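PDB 3UBO: adenosine kinase from Sinorhizobium meliloti, which probably phosphorylates adenosine with ATP as phosphate donor, as a pfkB-family kinase, and binds adenosine and ADP. Local coordinates for residues 20-24 with 25-29; 106-109 with 110-114. One frame throughout, in Å; residues are numbered along the deposited sequence.

Contact 1: residues 20-24 with 25-29; sequences ARCDD and SFLEE
The backbone stays extended through Cys22 and Asp23 and takes helical angles from Asp24, which brings the side chains of Cys22 and Asp23 against Phe26 and Leu27 of the first helical turn. Asp23 is the N-cap of helix 24-29. Its CG sits between the backbone N and the carbonyl carbon (chi1 45°), which brings OD1 back over the helix start. There Asp23 OD1 accepts a weak bond from Phe26 N at 3.4 Å, bent to 147° at the hydrogen. Asp23 OD1 also lies 3.5 Å from Phe26 CB. Asp24 contributes through its backbone: Leu27 N donates to Asp24 O at 2.9 Å from above the carbonyl plane, and Glu28 N adds a weaker, longer bond to the same oxygen. Asp24 OD1 forms a salt bridge with Lys34, so its carboxylate ties the helix start to the chain beyond the helix. The apolar side of the turn belongs to Cys22. Its CB and SG approach the root of the phenyl group, and Cys22 SG stands 4.8 Å from the centroid of the Phe26 ring, 44° off the normal, an oblique sulfur-aromatic contact. Phe120 of strand 116-121 touches Cys22, Phe26 and Leu27, joining this turn to the five-stranded sheet. On the leucine, the branch that meets the sulfur is CD2, with Cys22 SG 3.8 Å from Leu27 CD2.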
loop_
_atom_site.group_PDB
_atom_site.type_symbol
_atom_site.label_atom_id
_atom_site.label_comp_id
_atom_site.label_asym_id
_atom_site.label_seq_id
_atom_site.Cartn_x
_atom_site.Cartn_y
_atom_site.Cartn_z
ATOM N N ALA A 20 -0.913 9.188 3.376
ATOM C CA ALA A 20 0.308 9.480 4.117
ATOM C C ALA A 20 0.006 10.262 5.390
ATOM O O ALA A 20 -1.038 10.863 5.538
ATOM C CB ALA A 20 1.371 10.271 3.240
ATOM N N ARG A 21 0.942 10.222 6.315
ATOM C CA ARG A 21 0.841 10.910 7.573
ATOM C C ARG A 21 1.178 12.382 7.425
ATOM O O ARG A 21 1.961 12.771 6.557
ATOM C CB ARG A 21 1.865 10.258 8.443
ATOM C CG ARG A 21 1.375 10.004 9.796
ATOM C CD ARG A 21 1.430 8.543 10.133
ATOM N NE ARG A 21 0.464 8.303 11.196
ATOM C CZ ARG A 21 0.101 7.090 11.542
ATOM N NH1 ARG A 21 0.650 6.026 10.920
ATOM N NH2 ARG A 21 -0.803 6.953 12.508
ATOM N N CYS A 22 0.578 13.214 8.244
ATOM C CA CYS A 22 0.928 14.610 8.261
ATOM C C CYS A 22 0.514 15.129 9.644
ATOM O O CYS A 22 0.040 14.344 10.466
ATOM C CB CYS A 22 0.208 15.335 7.153
ATOM S SG CYS A 22 -1.469 15.713 7.709
ATOM N N ASP A 23 0.716 16.411 9.945
ATOM C CA ASP A 23 0.499 16.879 11.334
ATOM C C ASP A 23 -0.692 17.798 11.343
ATOM O O ASP A 23 -1.316 17.956 10.315
ATOM C CB ASP A 23 1.738 17.567 11.962
ATOM C CG ASP A 23 2.418 18.559 11.024
ATOM O OD1 ASP A 23 1.866 18.784 9.926
ATOM O OD2 ASP A 23 3.507 19.086 11.342
ATOM N N ASP A 24 -1.045 18.411 12.474
ATOM C CA ASP A 24 -2.268 19.257 12.431
ATOM C C ASP A 24 -2.096 20.484 11.550
ATOM O O ASP A 24 -2.938 20.734 10.683
ATOM C CB ASP A 24 -2.780 19.688 13.816
ATOM C CG ASP A 24 -3.819 18.702 14.430
ATOM O OD1 ASP A 24 -4.330 17.786 13.721
ATOM O OD2 ASP A 24 -4.109 18.857 15.650
ATOM N N SER A 25 -1.020 21.245 11.761
ATOM C CA SER A 25 -0.765 22.427 10.925
ATOM C C SER A 25 -0.862 22.193 9.388
ATOM O O SER A 25 -1.301 23.063 8.644
ATOM C CB SER A 25 0.579 23.018 11.294
ATOM O OG SER A 25 1.450 21.946 11.555
ATOM N N PHE A 26 -0.477 21.025 8.902
ATOM C CA PHE A 26 -0.665 20.755 7.489
ATOM C C PHE A 26 -2.104 20.908 7.034
ATOM O O PHE A 26 -2.371 21.402 5.954
ATOM C CB PHE A 26 -0.210 19.357 7.118
ATOM C CG PHE A 26 -0.253 19.102 5.668
ATOM C CD1 PHE A 26 -1.463 18.840 5.036
ATOM C CD2 PHE A 26 0.894 19.175 4.914
ATOM C CE1 PHE A 26 -1.530 18.602 3.632
ATOM C CE2 PHE A 26 0.855 18.957 3.529
ATOM C CZ PHE A 26 -0.368 18.671 2.875
ATOM N N LEU A 27 -3.034 20.464 7.841
ATOM C CA LEU A 27 -4.409 20.501 7.425
ATOM C C LEU A 27 -4.942 21.921 7.473
ATOM O O LEU A 27 -5.695 22.289 6.606
ATOM C CB LEU A 27 -5.267 19.562 8.280
ATOM C CG LEU A 27 -4.801 18.112 8.394
ATOM C CD1 LEU A 27 -5.649 17.400 9.401
ATOM C CD2 LEU A 27 -4.816 17.420 7.033
ATOM N N GLU A 28 -4.555 22.732 8.442
ATOM C CA GLU A 28 -5.028 24.115 8.436
ATOM C C GLU A 28 -4.334 24.861 7.322
ATOM O O GLU A 28 -4.997 25.598 6.605
ATOM C CB GLU A 28 -4.817 24.882 9.759
ATOM C CG GLU A 28 -4.898 24.028 11.063
ATOM C CD GLU A 28 -4.224 24.746 12.258
ATOM O OE1 GLU A 28 -3.943 25.968 12.041
ATOM O OE2 GLU A 28 -3.973 24.130 13.369
ATOM N N GLU A 29 -3.019 24.684 7.160
ATOM C CA GLU A 29 -2.334 25.383 6.071
ATOM C C GLU A 29 -2.934 25.146 4.704
ATOM O O GLU A 29 -2.895 26.054 3.841
ATOM C CB GLU A 29 -0.843 25.120 6.038
ATOM C CG GLU A 29 -0.116 25.910 7.137
ATOM C CD GLU A 29 1.274 25.306 7.558
ATOM O OE1 GLU A 29 2.030 24.754 6.646
ATOM O OE2 GLU A 29 1.573 25.409 8.817
#

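Contact 2: residues 106-109 with 110-114; sequences KPLD and GHPPT
Leu108 and Pro112 meet through apolar atoms where the chain folds back within the loop between strands 102-103 and 116-121. The two side chains approach at an oblique angle, and the CD2 branch of Leu108 does the touching: it lies 3.8 Å from Pro112 CD and equally near Pro112 N, against the nitrogen end of the proline ring. Leu108 CG sits off the staggered positions (chi1 -130°), with CD2 lying against the proline. A cis peptide bond between His111 and Pro112 sets the direction of that ring. Mixed contacts between apolar and polar atoms come next. Leu108 CB rests 3.6 Å from Gly110 O, while Leu108 CD2 is 4.0 Å from His111 O, so the leucine lies along the inner side of the bend, facing two successive carbonyl groups. The backbone makes the bend with positive phi at both Asp109 (81°) and Gly110 (78°), the latter a conformation that suits glycine. Asp109 meets the following segment only through its main chain and CB, its CB bond pointing away from 110-114. Polar bonds hold the loop to its surroundings: Leu108 pairs through its backbone with Val83, Pro113 likewise with Ala135, and Thr114 OG1 bonds to Asp86 OD1 and Ala84 N. Pro113 also packs on Gln87 of the second subunit. The whole is a surface bend with a cis-proline, joining the parallel central sheet to the five-stranded mixed sheet in a pfkB-family kinase fold.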
loop_
_atom_site.group_PDB
_atom_site.type_symbol
_atom_site.label_atom_id
_atom_site.label_comp_id
_atom_site.label_asym_id
_atom_site.label_seq_id
_atom_site.Cartn_x
_atom_site.Cartn_y
_atom_site.Cartn_z
ATOM N N LYS A 106 -18.612 -2.055 -16.373
ATOM C CA LYS A 106 -17.766 -1.692 -17.515
ATOM C C LYS A 106 -16.923 -0.428 -17.260
ATOM O O LYS A 106 -17.420 0.565 -16.750
ATOM C CB LYS A 106 -18.620 -1.517 -18.751
ATOM C CG LYS A 106 -17.853 -1.672 -20.096
ATOM C CD LYS A 106 -18.410 -0.768 -21.262
ATOM C CE LYS A 106 -18.340 -1.502 -22.669
ATOM N NZ LYS A 106 -18.702 -2.989 -22.600
ATOM N N PRO A 107 -15.622 -0.477 -17.591
ATOM C CA PRO A 107 -14.815 0.710 -17.270
ATOM C C PRO A 107 -14.940 1.773 -18.373
ATOM O O PRO A 107 -15.153 1.389 -19.518
ATOM C CB PRO A 107 -13.376 0.148 -17.251
ATOM C CG PRO A 107 -13.422 -1.039 -18.184
ATOM C CD PRO A 107 -14.781 -1.650 -17.918
ATOM N N LEU A 108 -14.715 3.045 -18.013
ATOM C CA LEU A 108 -14.793 4.227 -18.865
ATOM C C LEU A 108 -14.113 4.239 -20.254
ATOM O O LEU A 108 -14.776 4.620 -21.287
ATOM C CB LEU A 108 -14.342 5.440 -18.093
ATOM C CG LEU A 108 -15.360 6.561 -18.239
ATOM C CD1 LEU A 108 -16.751 5.981 -18.134
ATOM C CD2 LEU A 108 -15.174 7.730 -17.266
ATOM N N ASP A 109 -12.832 3.878 -20.380
ATOM C CA ASP A 109 -12.178 4.156 -21.733
ATOM C C ASP A 109 -11.727 5.622 -21.856
ATOM O O ASP A 109 -12.424 6.449 -22.443
ATOM C CB ASP A 109 -13.098 3.860 -22.953
ATOM C CG ASP A 109 -13.365 2.353 -23.164
ATOM O OD1 ASP A 109 -13.086 1.515 -22.205
ATOM O OD2 ASP A 109 -13.834 2.027 -24.312
ATOM N N GLY A 110 -10.600 5.944 -21.229
ATOM C CA GLY A 110 -10.168 7.326 -21.135
ATOM C C GLY A 110 -10.894 8.161 -20.086
ATOM O O GLY A 110 -11.665 7.628 -19.244
ATOM N N HIS A 111 -10.657 9.473 -20.179
ATOM C CA HIS A 111 -11.033 10.485 -19.173
ATOM C C HIS A 111 -12.535 10.506 -18.874
ATOM O O HIS A 111 -13.309 10.241 -19.745
ATOM C CB HIS A 111 -10.525 11.903 -19.618
ATOM C CG HIS A 111 -9.022 12.082 -19.527
ATOM N ND1 HIS A 111 -8.125 11.286 -20.227
ATOM C CD2 HIS A 111 -8.267 12.969 -18.819
ATOM C CE1 HIS A 111 -6.887 11.671 -19.938
ATOM N NE2 HIS A 111 -6.944 12.686 -19.086
ATOM N N PRO A 112 -12.929 10.806 -17.628
ATOM C CA PRO A 112 -11.996 10.977 -16.482
ATOM C C PRO A 112 -11.165 9.725 -16.093
ATOM O O PRO A 112 -11.544 8.584 -16.383
ATOM C CB PRO A 112 -12.908 11.439 -15.313
ATOM C CG PRO A 112 -14.054 12.089 -15.921
ATOM C CD PRO A 112 -14.254 11.393 -17.338
ATOM N N PRO A 113 -10.026 9.933 -15.423
ATOM C CA PRO A 113 -9.345 8.710 -14.995
ATOM C C PRO A 113 -9.975 8.266 -13.678
ATOM O O PRO A 113 -10.843 8.992 -13.124
ATOM C CB PRO A 113 -7.902 9.164 -14.787
ATOM C CG PRO A 113 -7.956 10.693 -14.910
ATOM C CD PRO A 113 -9.390 11.107 -14.830
ATOM N N THR A 114 -9.563 7.084 -13.239
ATOM C CA THR A 114 -10.095 6.469 -12.052
ATOM C C THR A 114 -10.069 7.425 -10.843
ATOM O O THR A 114 -9.094 8.127 -10.580
ATOM C CB THR A 114 -9.335 5.164 -11.837
ATOM O OG1 THR A 114 -9.657 4.260 -12.905
ATOM C CG2 THR A 114 -9.610 4.532 -10.504
#

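Contacts 1 and 2 lie at opposite ends of two neighbouring, parallel strands of the five-stranded sheet: 20-29 continues from the end of strand 16-21, whereas 106-114 leads into the start of strand 116-121. Phe120, on the strand that contact 2 enters, is also a residue on which contact 1 packs. The two do not touch; their centres are 31 Å apart and their nearest atoms about 16 Å. Neither is close to the bound adenosine, since the side chains of Leu27 and Pro112 are each about 14 Å from it. Both are surface contacts of the chain, and of the two, contact 2 alone reaches the second subunit.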